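Local coordinates for uncharacterized protein (Streptococcus mutans, PDB 3L7Y) that binds a magnesium ion and is probably a phosphatase of the haloacid dehalogenase-like hydrolase family, at residues N58-I63 / P90-Q95; Y267-A272 / S290-V295; S112-F117 / L237-F242; G100-N105 / D221-G226. One frame throughout, in Å; residues are numbered along the deposited sequence.

Interaction 1 of 4, residues N58-I63 / P90-Q95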
loop_
_atom_site.group_PDB
_atom_site.type_symbol
_atom_site.label_atom_id
_atom_site.label_comp_id
_atom_site.label_asym_id
_atom_site.label_seq_id
_atom_site.Cartn_x
_atom_site.Cartn_y
_atom_site.Cartn_z
ATOM N N ASN A 58 -17.441 14.392 3.549
ATOM C CA ASN A 58 -18.391 14.693 4.611
ATOM C C ASN A 58 -18.801 13.442 5.382
ATOM O O ASN A 58 -18.746 13.414 6.612
ATOM C CB ASN A 58 -19.629 15.397 4.045
ATOM C CG ASN A 58 -19.328 16.798 3.540
ATOM O OD1 ASN A 58 -18.587 17.560 4.168
ATOM N ND2 ASN A 58 -19.915 17.149 2.402
ATOM N N ARG A 59 -19.208 12.405 4.656
ATOM C CA ARG A 59 -19.684 11.187 5.299
ATOM C C ARG A 59 -18.553 10.606 6.131
ATOM O O ARG A 59 -18.775 10.141 7.250
ATOM C CB ARG A 59 -20.206 10.171 4.270
ATOM C CG ARG A 59 -20.749 8.882 4.876
ATOM C CD ARG A 59 -21.323 7.937 3.818
ATOM N NE ARG A 59 -22.004 6.800 4.432
ATOM C CZ ARG A 59 -22.486 5.755 3.765
ATOM N NH1 ARG A 59 -22.366 5.687 2.443
ATOM N NH2 ARG A 59 -23.087 4.775 4.425
ATOM N N PHE A 60 -17.337 10.654 5.589
ATOM C CA PHE A 60 -16.188 10.115 6.299
ATOM C C PHE A 60 -15.891 10.856 7.599
ATOM O O PHE A 60 -15.669 10.238 8.635
ATOM C CB PHE A 60 -14.916 10.130 5.445
ATOM C CG PHE A 60 -13.685 9.767 6.233
ATOM C CD1 PHE A 60 -13.475 8.457 6.645
ATOM C CD2 PHE A 60 -12.769 10.731 6.601
ATOM C CE1 PHE A 60 -12.356 8.120 7.395
ATOM C CE2 PHE A 60 -11.647 10.403 7.346
ATOM C CZ PHE A 60 -11.443 9.095 7.747
ATOM N N GLN A 61 -15.847 12.181 7.540
ATOM C CA GLN A 61 -15.495 12.941 8.727
ATOM C C GLN A 61 -16.513 12.714 9.853
ATOM O O GLN A 61 -16.154 12.692 11.026
ATOM C CB GLN A 61 -15.310 14.431 8.395
ATOM C CG GLN A 61 -14.000 14.699 7.649
ATOM C CD GLN A 61 -13.786 16.156 7.294
ATOM O OE1 GLN A 61 -14.648 16.792 6.687
ATOM N NE2 GLN A 61 -12.615 16.688 7.657
ATOM N N ARG A 62 -17.780 12.531 9.491
ATOM C CA ARG A 62 -18.811 12.255 10.481
ATOM C C ARG A 62 -18.616 10.850 11.056
ATOM O O ARG A 62 -18.808 10.614 12.250
ATOM C CB ARG A 62 -20.205 12.404 9.858
ATOM C CG ARG A 62 -21.329 12.573 10.869
ATOM C CD ARG A 62 -21.957 11.242 11.258
ATOM N NE ARG A 62 -22.529 10.559 10.098
ATOM C CZ ARG A 62 -22.676 9.370 9.516
ATOM N NH1 ARG A 62 -23.078 8.797 8.387
ATOM N NH2 ARG A 62 -21.892 8.341 9.817
ATOM N N ILE A 63 -18.235 9.915 10.195
ATOM C CA ILE A 63 -17.905 8.573 10.652
ATOM C C ILE A 63 -16.696 8.625 11.579
ATOM O O ILE A 63 -16.672 7.971 12.617
ATOM C CB ILE A 63 -17.651 7.634 9.475
ATOM C CG1 ILE A 63 -18.969 7.326 8.767
ATOM C CG2 ILE A 63 -17.011 6.338 9.943
ATOM C CD1 ILE A 63 -18.820 6.335 7.623
ATOM N N PRO A 90 -6.551 16.071 4.530
ATOM C CA PRO A 90 -5.885 17.345 4.834
ATOM C C PRO A 90 -6.220 17.836 6.231
ATOM O O PRO A 90 -5.347 18.408 6.895
ATOM C CB PRO A 90 -6.470 18.318 3.800
ATOM C CG PRO A 90 -7.138 17.475 2.767
ATOM C CD PRO A 90 -7.521 16.188 3.430
ATOM N N ASP A 91 -7.460 17.616 6.668
ATOM C CA ASP A 91 -7.935 18.217 7.905
ATOM C C ASP A 91 -7.952 17.265 9.094
ATOM O O ASP A 91 -8.324 17.666 10.194
ATOM C CB ASP A 91 -9.343 18.805 7.719
ATOM C CG ASP A 91 -9.405 19.871 6.632
ATOM O OD1 ASP A 91 -8.400 20.589 6.420
ATOM O OD2 ASP A 91 -10.473 19.987 5.994
ATOM N N CYS A 92 -7.570 16.008 8.897
ATOM C CA CYS A 92 -7.620 15.082 10.016
ATOM C C CYS A 92 -6.517 14.025 10.000
ATOM O O CYS A 92 -6.519 13.132 10.842
ATOM C CB CYS A 92 -9.002 14.407 10.098
ATOM S SG CYS A 92 -9.274 13.261 8.751
ATOM N N HIS A 93 -5.571 14.139 9.069
ATOM C CA HIS A 93 -4.498 13.143 8.941
ATOM C C HIS A 93 -3.734 12.922 10.247
ATOM O O HIS A 93 -3.199 11.829 10.496
ATOM C CB HIS A 93 -3.519 13.518 7.819
ATOM C CG HIS A 93 -2.661 14.707 8.133
ATOM N ND1 HIS A 93 -1.462 14.604 8.804
ATOM C CD2 HIS A 93 -2.831 16.025 7.868
ATOM C CE1 HIS A 93 -0.933 15.807 8.944
ATOM N NE2 HIS A 93 -1.743 16.686 8.384
ATOM N N GLU A 94 -3.678 13.958 11.078
ATOM C CA GLU A 94 -2.929 13.890 12.327
ATOM C C GLU A 94 -3.666 13.048 13.363
ATOM O O GLU A 94 -3.123 12.736 14.423
ATOM C CB GLU A 94 -2.612 15.294 12.872
ATOM C CG GLU A 94 -3.720 15.912 13.716
ATOM C CD GLU A 94 -4.840 16.512 12.882
ATOM O OE1 GLU A 94 -4.662 16.643 11.648
ATOM O OE2 GLU A 94 -5.894 16.862 13.467
ATOM N N GLN A 95 -4.900 12.664 13.044
ATOM C CA GLN A 95 -5.705 11.839 13.946
ATOM C C GLN A 95 -5.733 10.375 13.512
ATOM O O GLN A 95 -6.394 9.543 14.136
ATOM C CB GLN A 95 -7.130 12.381 14.010
ATOM C CG GLN A 95 -7.192 13.902 14.133
ATOM C CD GLN A 95 -8.589 14.449 13.900
ATOM O OE1 GLN A 95 -8.759 15.588 13.459
ATOM N NE2 GLN A 95 -9.595 13.639 14.191
#
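Phe-60 and Gln-61, successive residues on helix 57-69, face Asp-91 and Cys-92 of the loop that leads into strand 97-100, and the two backbones come closest at Gln-61 and Cys-92, whose CA atoms are 8.3 Å apart. The gap is bridged by side chains alone. Phe-60 holds CG anti to its backbone N (chi1 172°), which carries the ring out toward the loop, and Cys-92 meets it at the rim: SG is 4.0 Å from CE2 of Phe-60 and lies near the ring plane, 5.3 Å from the ring centroid. This is a sulfur-aromatic contact of the edge type. In the Rossmann-like core of haloacid dehalogenase hydrolases such a helix packs against the central sheet, and Phe-60 here meets Phe-48 and Phe-74 edge-to-face and also touches the ring of Phe-89. Cys-92 leans in addition on Leu-64, one turn further along the helix. Toward the surface the contact thins. Beyond CG the chain of Gln-61 is extended and brings NE2 to 3.9 Å from CB of Asp-91, a van der Waals approach, with the amide and carboxylate planes turned 26° from each other. Within the loop, at the 3-10 turn of residues 93-95, Gln-95 N bonds to Cys-92 O at 2.8 Å.

Interaction 2 of 4, residues Y267-A272 / S290-V295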
loop_
_atom_site.group_PDB
_atom_site.type_symbol
_atom_site.label_atom_id
_atom_site.label_comp_id
_atom_site.label_asym_id
_atom_site.label_seq_id
_atom_site.Cartn_x
_atom_site.Cartn_y
_atom_site.Cartn_z
ATOM N N TYR A 267 -12.995 -7.645 4.498
ATOM C CA TYR A 267 -13.917 -7.274 3.429
ATOM C C TYR A 267 -13.182 -7.113 2.102
ATOM O O TYR A 267 -12.310 -6.258 1.995
ATOM C CB TYR A 267 -14.636 -5.954 3.774
ATOM C CG TYR A 267 -15.676 -6.089 4.862
ATOM C CD1 TYR A 267 -17.013 -6.328 4.548
ATOM C CD2 TYR A 267 -15.317 -6.025 6.197
ATOM C CE1 TYR A 267 -17.977 -6.474 5.556
ATOM C CE2 TYR A 267 -16.261 -6.167 7.205
ATOM C CZ TYR A 267 -17.587 -6.394 6.879
ATOM O OH TYR A 267 -18.518 -6.534 7.882
ATOM N N ALA A 268 -13.530 -7.929 1.104
ATOM C CA ALA A 268 -13.113 -7.658 -0.269
ATOM C C ALA A 268 -14.147 -6.774 -0.940
ATOM O O ALA A 268 -15.346 -7.013 -0.815
ATOM C CB ALA A 268 -12.947 -8.959 -1.057
ATOM N N MET A 269 -13.691 -5.752 -1.657
ATOM C CA MET A 269 -14.596 -4.887 -2.397
ATOM C C MET A 269 -15.274 -5.686 -3.508
ATOM O O MET A 269 -14.685 -6.621 -4.053
ATOM C CB MET A 269 -13.839 -3.688 -2.979
ATOM C CG MET A 269 -13.022 -2.909 -1.952
ATOM S SD MET A 269 -14.045 -2.311 -0.584
ATOM C CE MET A 269 -15.130 -1.152 -1.430
ATOM N N ALA A 270 -16.516 -5.331 -3.829
ATOM C CA ALA A 270 -17.228 -5.983 -4.931
ATOM C C ALA A 270 -16.406 -5.982 -6.223
ATOM O O ALA A 270 -16.564 -6.881 -7.054
ATOM C CB ALA A 270 -18.586 -5.325 -5.173
ATOM N N ASN A 271 -15.552 -4.971 -6.390
ATOM C CA ASN A 271 -14.719 -4.842 -7.600
ATOM C C ASN A 271 -13.397 -5.603 -7.571
ATOM O O ASN A 271 -12.666 -5.609 -8.552
ATOM C CB ASN A 271 -14.444 -3.366 -7.932
ATOM C CG ASN A 271 -13.966 -2.580 -6.735
ATOM O OD1 ASN A 271 -14.753 -2.262 -5.844
ATOM N ND2 ASN A 271 -12.668 -2.264 -6.698
ATOM N N ALA A 272 -13.084 -6.244 -6.454
ATOM C CA ALA A 272 -11.839 -6.990 -6.352
ATOM C C ALA A 272 -11.895 -8.247 -7.219
ATOM O O ALA A 272 -12.979 -8.717 -7.552
ATOM C CB ALA A 272 -11.541 -7.337 -4.890
ATOM N N SER A 290 -19.162 3.644 -2.367
ATOM C CA SER A 290 -18.798 3.899 -0.977
ATOM C C SER A 290 -18.848 2.623 -0.136
ATOM O O SER A 290 -19.360 2.622 0.988
ATOM C CB SER A 290 -19.717 4.963 -0.373
ATOM O OG SER A 290 -19.341 6.252 -0.826
ATOM N N GLY A 291 -18.298 1.543 -0.687
ATOM C CA GLY A 291 -18.393 0.239 -0.056
ATOM C C GLY A 291 -17.820 0.198 1.347
ATOM O O GLY A 291 -18.331 -0.507 2.220
ATOM N N VAL A 292 -16.742 0.941 1.565
ATOM C CA VAL A 292 -16.095 0.969 2.871
ATOM C C VAL A 292 -16.927 1.708 3.921
ATOM O O VAL A 292 -17.124 1.206 5.021
ATOM C CB VAL A 292 -14.688 1.625 2.795
ATOM C CG1 VAL A 292 -14.169 1.902 4.181
ATOM C CG2 VAL A 292 -13.709 0.731 2.029
ATOM N N LEU A 293 -17.384 2.915 3.598
ATOM C CA LEU A 293 -18.120 3.721 4.571
ATOM C C LEU A 293 -19.458 3.057 4.854
ATOM O O LEU A 293 -19.993 3.133 5.961
ATOM C CB LEU A 293 -18.330 5.148 4.065
ATOM C CG LEU A 293 -17.039 5.917 3.748
ATOM C CD1 LEU A 293 -17.378 7.324 3.327
ATOM C CD2 LEU A 293 -16.077 5.945 4.940
ATOM N N ASP A 294 -19.989 2.391 3.840
ATOM C CA ASP A 294 -21.279 1.712 3.974
ATOM C C ASP A 294 -21.191 0.651 5.062
ATOM O O ASP A 294 -22.050 0.576 5.948
ATOM C CB ASP A 294 -21.693 1.094 2.644
ATOM C CG ASP A 294 -22.891 0.180 2.773
ATOM O OD1 ASP A 294 -22.801 -0.972 2.293
ATOM O OD2 ASP A 294 -23.913 0.606 3.364
ATOM N N VAL A 295 -20.153 -0.170 4.993
ATOM C CA VAL A 295 -19.938 -1.225 5.976
ATOM C C VAL A 295 -19.694 -0.622 7.348
ATOM O O VAL A 295 -20.210 -1.115 8.338
ATOM C CB VAL A 295 -18.752 -2.130 5.581
ATOM C CG1 VAL A 295 -18.353 -3.048 6.738
ATOM C CG2 VAL A 295 -19.100 -2.935 4.339
#
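Tyr-267, on strand 265-268 of the Rossmann-like core sheet, and Met-269, two residues on, reach to the N-terminal part of helix 291-301, the last helix of the chain. The tight part is the tyrosine ring against Val-295. The two side chains come from opposite directions, and CG1 of Val-295 settles over one face of the ring, 3.7 Å from its centroid and 23° off the normal, a CH-pi contact displaced toward the hydroxyl end. Its nearest ring atom is CZ of Tyr-267, at 3.4 Å. CG2 of the same valine lies farther back, 3.9 Å from CE1 of Tyr-267. Both residues keep some solvent exposure, whereas the methionine end is buried. Packing there is looser: Met-269 bends at chi2 and chi3 (-57° and -65°), curling its thioether toward the helix start, where SD stands 4.0 Å from CG2 of Val-292. Thr-47 touches both of these side chains, and the side chain of Met-269 lies about 4 Å from that of the magnesium ligand Asp-252, so this hydrophobic patch backs onto the metal site. From Met-269 to Ala-272 the chain makes a type I beta turn. At the helix start the glycine leaves its backbone open to the methionine, and CE of Met-269 rests 3.8 Å from CA of Gly-291.

Interaction 3 of 4, residues S112-F117 / L237-F242; sequences SLIEVF and LKRWNF
A classic beta bulge in the edge strand 111-115, where Leu-113 and Ile-114 both face Ile-106 of the neighbouring strand, supplies one side of this surface contact; the last turn of helix 229-239 supplies the other. The backbones stay well apart, with CA of Leu-113 10.5 Å from CA of Arg-239, and the long arginine spans the gap. Its CG is anti to the backbone N (chi1 164°), the chain runs outward to CD, and a bend at chi3 (-46°) turns the guanidinium so that one face meets the leucine. CD1 of Leu-113 lies over that face, nearer the rim than the centre, and stands 3.8 Å from NE of Arg-239. The same methyl is 4.0 Å from CD of Arg-239, so it touches the aliphatic part of the chain as well. The other branch is more distant, CD2 of Leu-113 being 4.2 Å from NH1 of Arg-239. Ile-114 adds a glancing touch, CG2 to NH2 of Arg-239 at 4.3 Å. None of these approaches is a hydrogen bond. Next in the chain, Trp-240 packs on Val-75 and makes a cation-pi contact with Arg-73. A helix lying on a face of the central sheet, as Leu-237 and Trp-240 place this one on Val-39, is typical of the family's Rossmann-like alpha/beta core.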
loop_
_atom_site.group_PDB
_atom_site.type_symbol
_atom_site.label_atom_id
_atom_site.label_comp_id
_atom_site.label_asym_id
_atom_site.label_seq_id
_atom_site.Cartn_x
_atom_site.Cartn_y
_atom_site.Cartn_z
ATOM N N SER A 112 6.408 9.344 13.428
ATOM C CA SER A 112 6.967 8.129 12.841
ATOM C C SER A 112 7.045 6.968 13.841
ATOM O O SER A 112 7.734 7.059 14.856
ATOM C CB SER A 112 8.356 8.411 12.262
ATOM O OG SER A 112 8.918 7.207 11.783
ATOM N N LEU A 113 6.343 5.875 13.563
ATOM C CA LEU A 113 6.410 4.721 14.448
ATOM C C LEU A 113 7.449 3.734 13.960
ATOM O O LEU A 113 8.284 3.256 14.722
ATOM C CB LEU A 113 5.072 4.000 14.521
ATOM C CG LEU A 113 3.943 4.619 15.328
ATOM C CD1 LEU A 113 2.893 3.520 15.537
ATOM C CD2 LEU A 113 4.451 5.157 16.646
ATOM N N ILE A 114 7.367 3.387 12.687
ATOM C CA ILE A 114 8.377 2.517 12.122
ATOM C C ILE A 114 8.797 2.987 10.727
ATOM O O ILE A 114 7.976 3.463 9.923
ATOM C CB ILE A 114 7.934 1.030 12.110
ATOM C CG1 ILE A 114 7.309 0.663 10.777
ATOM C CG2 ILE A 114 7.013 0.686 13.288
ATOM C CD1 ILE A 114 8.240 -0.128 9.939
ATOM N N GLU A 115 10.093 2.881 10.460
ATOM C CA GLU A 115 10.610 3.142 9.126
ATOM C C GLU A 115 11.743 2.191 8.805
ATOM O O GLU A 115 12.833 2.288 9.361
ATOM C CB GLU A 115 11.026 4.608 8.935
ATOM C CG GLU A 115 11.734 5.264 10.092
ATOM C CD GLU A 115 12.316 6.618 9.695
ATOM O OE1 GLU A 115 11.600 7.415 9.050
ATOM O OE2 GLU A 115 13.496 6.878 10.019
ATOM N N VAL A 116 11.459 1.244 7.919
ATOM C CA VAL A 116 12.441 0.252 7.537
ATOM C C VAL A 116 12.893 0.525 6.112
ATOM O O VAL A 116 12.086 0.582 5.173
ATOM C CB VAL A 116 11.891 -1.186 7.691
ATOM C CG1 VAL A 116 12.924 -2.208 7.254
ATOM C CG2 VAL A 116 11.482 -1.439 9.128
ATOM N N PHE A 117 14.193 0.715 5.958
ATOM C CA PHE A 117 14.755 1.020 4.647
ATOM C C PHE A 117 15.427 -0.195 4.052
ATOM O O PHE A 117 15.875 -1.095 4.771
ATOM C CB PHE A 117 15.728 2.197 4.741
ATOM C CG PHE A 117 15.072 3.481 5.154
ATOM C CD1 PHE A 117 15.335 4.047 6.391
ATOM C CD2 PHE A 117 14.179 4.118 4.309
ATOM C CE1 PHE A 117 14.729 5.238 6.767
ATOM C CE2 PHE A 117 13.565 5.305 4.678
ATOM C CZ PHE A 117 13.840 5.863 5.912
ATOM N N LEU A 237 -1.734 -3.995 16.047
ATOM C CA LEU A 237 -2.503 -4.797 16.986
ATOM C C LEU A 237 -1.663 -5.134 18.223
ATOM O O LEU A 237 -2.112 -4.962 19.357
ATOM C CB LEU A 237 -2.993 -6.086 16.311
ATOM C CG LEU A 237 -4.033 -5.935 15.188
ATOM C CD1 LEU A 237 -4.343 -7.268 14.513
ATOM C CD2 LEU A 237 -5.315 -5.291 15.708
ATOM N N LYS A 238 -0.443 -5.617 17.997
ATOM C CA LYS A 238 0.448 -5.999 19.097
ATOM C C LYS A 238 0.755 -4.804 19.986
ATOM O O LYS A 238 0.860 -4.918 21.203
ATOM C CB LYS A 238 1.747 -6.607 18.550
ATOM C CG LYS A 238 2.806 -6.898 19.611
ATOM C CD LYS A 238 4.071 -7.485 18.981
ATOM C CE LYS A 238 5.182 -7.696 20.007
ATOM N NZ LYS A 238 4.830 -8.699 21.055
ATOM N N ARG A 239 0.877 -3.640 19.370
ATOM C CA ARG A 239 1.202 -2.430 20.106
ATOM C C ARG A 239 -0.003 -1.878 20.874
ATOM O O ARG A 239 0.146 -1.336 21.965
ATOM C CB ARG A 239 1.772 -1.389 19.142
ATOM C CG ARG A 239 1.812 0.023 19.676
ATOM C CD ARG A 239 2.239 0.987 18.578
ATOM N NE ARG A 239 3.393 0.487 17.834
ATOM C CZ ARG A 239 4.648 0.859 18.067
ATOM N NH1 ARG A 239 4.914 1.741 19.024
ATOM N NH2 ARG A 239 5.636 0.353 17.343
ATOM N N TRP A 240 -1.198 -2.023 20.309
ATOM C CA TRP A 240 -2.405 -1.551 20.985
ATOM C C TRP A 240 -3.034 -2.646 21.844
ATOM O O TRP A 240 -4.118 -2.477 22.393
ATOM C CB TRP A 240 -3.433 -1.024 19.981
ATOM C CG TRP A 240 -2.941 0.133 19.184
ATOM C CD1 TRP A 240 -2.132 1.145 19.621
ATOM C CD2 TRP A 240 -3.242 0.421 17.813
ATOM N NE1 TRP A 240 -1.907 2.038 18.602
ATOM C CE2 TRP A 240 -2.581 1.622 17.485
ATOM C CE3 TRP A 240 -4.016 -0.213 16.835
ATOM C CZ2 TRP A 240 -2.658 2.194 16.220
ATOM C CZ3 TRP A 240 -4.088 0.352 15.581
ATOM C CH2 TRP A 240 -3.408 1.548 15.282
ATOM N N ASN A 241 -2.340 -3.768 21.950
ATOM C CA ASN A 241 -2.818 -4.903 22.721
ATOM C C ASN A 241 -4.206 -5.375 22.308
ATOM O O ASN A 241 -5.090 -5.544 23.156
ATOM C CB ASN A 241 -2.812 -4.576 24.206
ATOM C CG ASN A 241 -2.466 -5.770 25.044
ATOM O OD1 ASN A 241 -1.428 -6.391 24.843
ATOM N ND2 ASN A 241 -3.337 -6.111 25.986
ATOM N N PHE A 242 -4.398 -5.565 21.005
ATOM C CA PHE A 242 -5.611 -6.190 20.495
ATOM C C PHE A 242 -5.236 -7.446 19.737
ATOM O O PHE A 242 -4.046 -7.749 19.538
ATOM C CB PHE A 242 -6.382 -5.269 19.542
ATOM C CG PHE A 242 -6.771 -3.953 20.139
ATOM C CD1 PHE A 242 -7.405 -3.889 21.364
ATOM C CD2 PHE A 242 -6.520 -2.771 19.455
ATOM C CE1 PHE A 242 -7.762 -2.665 21.909
ATOM C CE2 PHE A 242 -6.872 -1.544 19.991
ATOM C CZ PHE A 242 -7.495 -1.489 21.221
#

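Interaction 4 of 4, residues G100-N105 / D221-G226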
loop_
_atom_site.group_PDB
_atom_site.type_symbol
_atom_site.label_atom_id
_atom_site.label_comp_id
_atom_site.label_asym_id
_atom_site.label_seq_id
_atom_site.Cartn_x
_atom_site.Cartn_y
_atom_site.Cartn_z
ATOM N N GLY A 100 2.233 3.017 5.030
ATOM C CA GLY A 100 2.613 3.254 3.648
ATOM C C GLY A 100 3.668 2.276 3.160
ATOM O O GLY A 100 4.245 1.548 3.957
ATOM N N GLU A 101 3.937 2.274 1.855
ATOM C CA GLU A 101 4.974 1.413 1.269
ATOM C C GLU A 101 4.651 -0.077 1.450
ATOM O O GLU A 101 5.535 -0.938 1.370
ATOM C CB GLU A 101 6.355 1.739 1.848
ATOM C CG GLU A 101 6.673 3.233 1.987
ATOM C CD GLU A 101 6.902 3.952 0.667
ATOM O OE1 GLU A 101 7.084 3.288 -0.366
ATOM O OE2 GLU A 101 6.903 5.202 0.672
ATOM N N ASN A 102 3.365 -0.366 1.641
ATOM C CA ASN A 102 2.859 -1.711 1.962
ATOM C C ASN A 102 3.166 -2.161 3.371
ATOM O O ASN A 102 2.695 -3.223 3.801
ATOM C CB ASN A 102 3.339 -2.779 0.970
ATOM C CG ASN A 102 2.881 -2.510 -0.446
ATOM O OD1 ASN A 102 1.690 -2.521 -0.743
ATOM N ND2 ASN A 102 3.832 -2.253 -1.331
ATOM N N GLY A 103 3.938 -1.365 4.105
ATOM C CA GLY A 103 4.254 -1.754 5.468
ATOM C C GLY A 103 5.515 -1.210 6.114
ATOM O O GLY A 103 5.546 -1.047 7.332
ATOM N N ALA A 104 6.553 -0.946 5.318
ATOM C CA ALA A 104 7.850 -0.536 5.856
ATOM C C ALA A 104 7.802 0.822 6.548
ATOM O O ALA A 104 8.689 1.143 7.345
ATOM C CB ALA A 104 8.913 -0.515 4.746
ATOM N N ASN A 105 6.784 1.627 6.245
ATOM C CA ASN A 105 6.672 2.943 6.887
ATOM C C ASN A 105 5.339 3.116 7.567
ATOM O O ASN A 105 4.293 3.075 6.912
ATOM C CB ASN A 105 6.905 4.068 5.875
ATOM C CG ASN A 105 7.197 5.415 6.530
ATOM O OD1 ASN A 105 6.930 6.467 5.939
ATOM N ND2 ASN A 105 7.745 5.397 7.742
ATOM N N ASP A 221 5.355 -3.946 -6.598
ATOM C CA ASP A 221 6.167 -3.290 -5.590
ATOM C C ASP A 221 7.177 -4.313 -5.125
ATOM O O ASP A 221 6.819 -5.454 -4.833
ATOM C CB ASP A 221 5.310 -2.831 -4.408
ATOM C CG ASP A 221 4.540 -1.575 -4.712
ATOM O OD1 ASP A 221 4.815 -0.962 -5.771
ATOM O OD2 ASP A 221 3.664 -1.198 -3.904
ATOM N N ILE A 222 8.437 -3.910 -5.092
ATOM C CA ILE A 222 9.488 -4.740 -4.542
ATOM C C ILE A 222 9.736 -4.252 -3.132
ATOM O O ILE A 222 10.352 -3.214 -2.919
ATOM C CB ILE A 222 10.782 -4.670 -5.388
ATOM C CG1 ILE A 222 10.501 -5.163 -6.815
ATOM C CG2 ILE A 222 11.891 -5.477 -4.721
ATOM C CD1 ILE A 222 11.692 -5.124 -7.745
ATOM N N ILE A 223 9.217 -4.990 -2.167
ATOM C CA ILE A 223 9.311 -4.584 -0.785
ATOM C C ILE A 223 10.315 -5.441 -0.044
ATOM O O ILE A 223 10.711 -6.495 -0.529
ATOM C CB ILE A 223 7.945 -4.744 -0.071
ATOM C CG1 ILE A 223 7.333 -6.109 -0.404
ATOM C CG2 ILE A 223 7.009 -3.607 -0.469
ATOM C CD1 ILE A 223 6.307 -6.630 0.639
ATOM N N THR A 224 10.704 -4.971 1.137
ATOM C CA THR A 224 11.467 -5.770 2.079
ATOM C C THR A 224 10.627 -6.990 2.437
ATOM O O THR A 224 9.490 -6.867 2.932
ATOM C CB THR A 224 11.782 -4.957 3.343
ATOM O OG1 THR A 224 12.701 -3.902 3.015
ATOM C CG2 THR A 224 12.375 -5.849 4.446
ATOM N N LYS A 225 11.178 -8.169 2.182
ATOM C CA LYS A 225 10.436 -9.409 2.391
ATOM C C LYS A 225 9.810 -9.471 3.781
ATOM O O LYS A 225 10.479 -9.249 4.793
ATOM C CB LYS A 225 11.330 -10.631 2.160
ATOM C CG LYS A 225 10.561 -11.935 1.881
ATOM C CD LYS A 225 11.404 -13.154 2.245
ATOM C CE LYS A 225 11.051 -14.381 1.417
ATOM N NZ LYS A 225 9.619 -14.746 1.443
ATOM N N GLY A 226 8.520 -9.782 3.825
ATOM C CA GLY A 226 7.823 -9.901 5.091
ATOM C C GLY A 226 7.167 -8.624 5.578
ATOM O O GLY A 226 6.318 -8.664 6.470
#
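Asn-102 lies in the short turn between strands 97-100 and 105-108, opposite the end of strand 219-224, with its CA 7.6 Å from that of Ile-223. Glu-101 and Asn-102 both have positive phi, and the turn is drawn together by Gly-103 N, which bonds to Gly-100 O at 2.9 Å. Across the interface the asparagine amide provides the one hydrogen bond: ND2 of Asn-102 donates to OD2 of Asp-221 at 2.8 Å, with an N-H...O angle of 157°. The acceptor stays close to the amide plane, and the amide reaches OD2 on its anti side, 17° out of the carboxylate plane. The two flat groups are themselves twisted 54° apart. Here the core of the haloacid dehalogenase fold meets its cap: strand 219-224 belongs to the second, six-stranded sheet, while the turn sits at the edge of the metal site, the side chain of Asn-102 being about 8 Å from the bound magnesium ion. Second partners hold both polar groups, since OD1 of Asn-102 accepts from Asn-255 and OD1 of Asp-221 bonds to Thr-186. Beside the NH2 end of the amide, CG2 of Ile-223 packs against the turn, 3.6 Å from ND2 of Asn-102 and equally far from O of Glu-101. The carboxylate of Glu-101 turns to the cap sheet, forming a salt bridge with Lys-184 and a hydrogen bond with Ser-142.

From the N terminus, interaction 1 comes first and closes a short loop, 26 residues long, between helix 57-69 and the approach to strand 97-100. Interactions 4 and 3 open next, at 100-105 and 112-117, and close in the same order at 221-226 and 237-242, so they cross; interaction 3 encloses all six strands of the cap sheet, while interaction 4 closes on one of them. They also touch directly, through a probable hydrogen bond from Val-116 N to Ala-104 O. Interaction 4 joins core to cap, whereas interaction 3 returns to the core. Interaction 2 closes last, a 17-residue loop near the C terminus, and its helix packs against helix 57-69 of interaction 1, with Ile-63 on Leu-293.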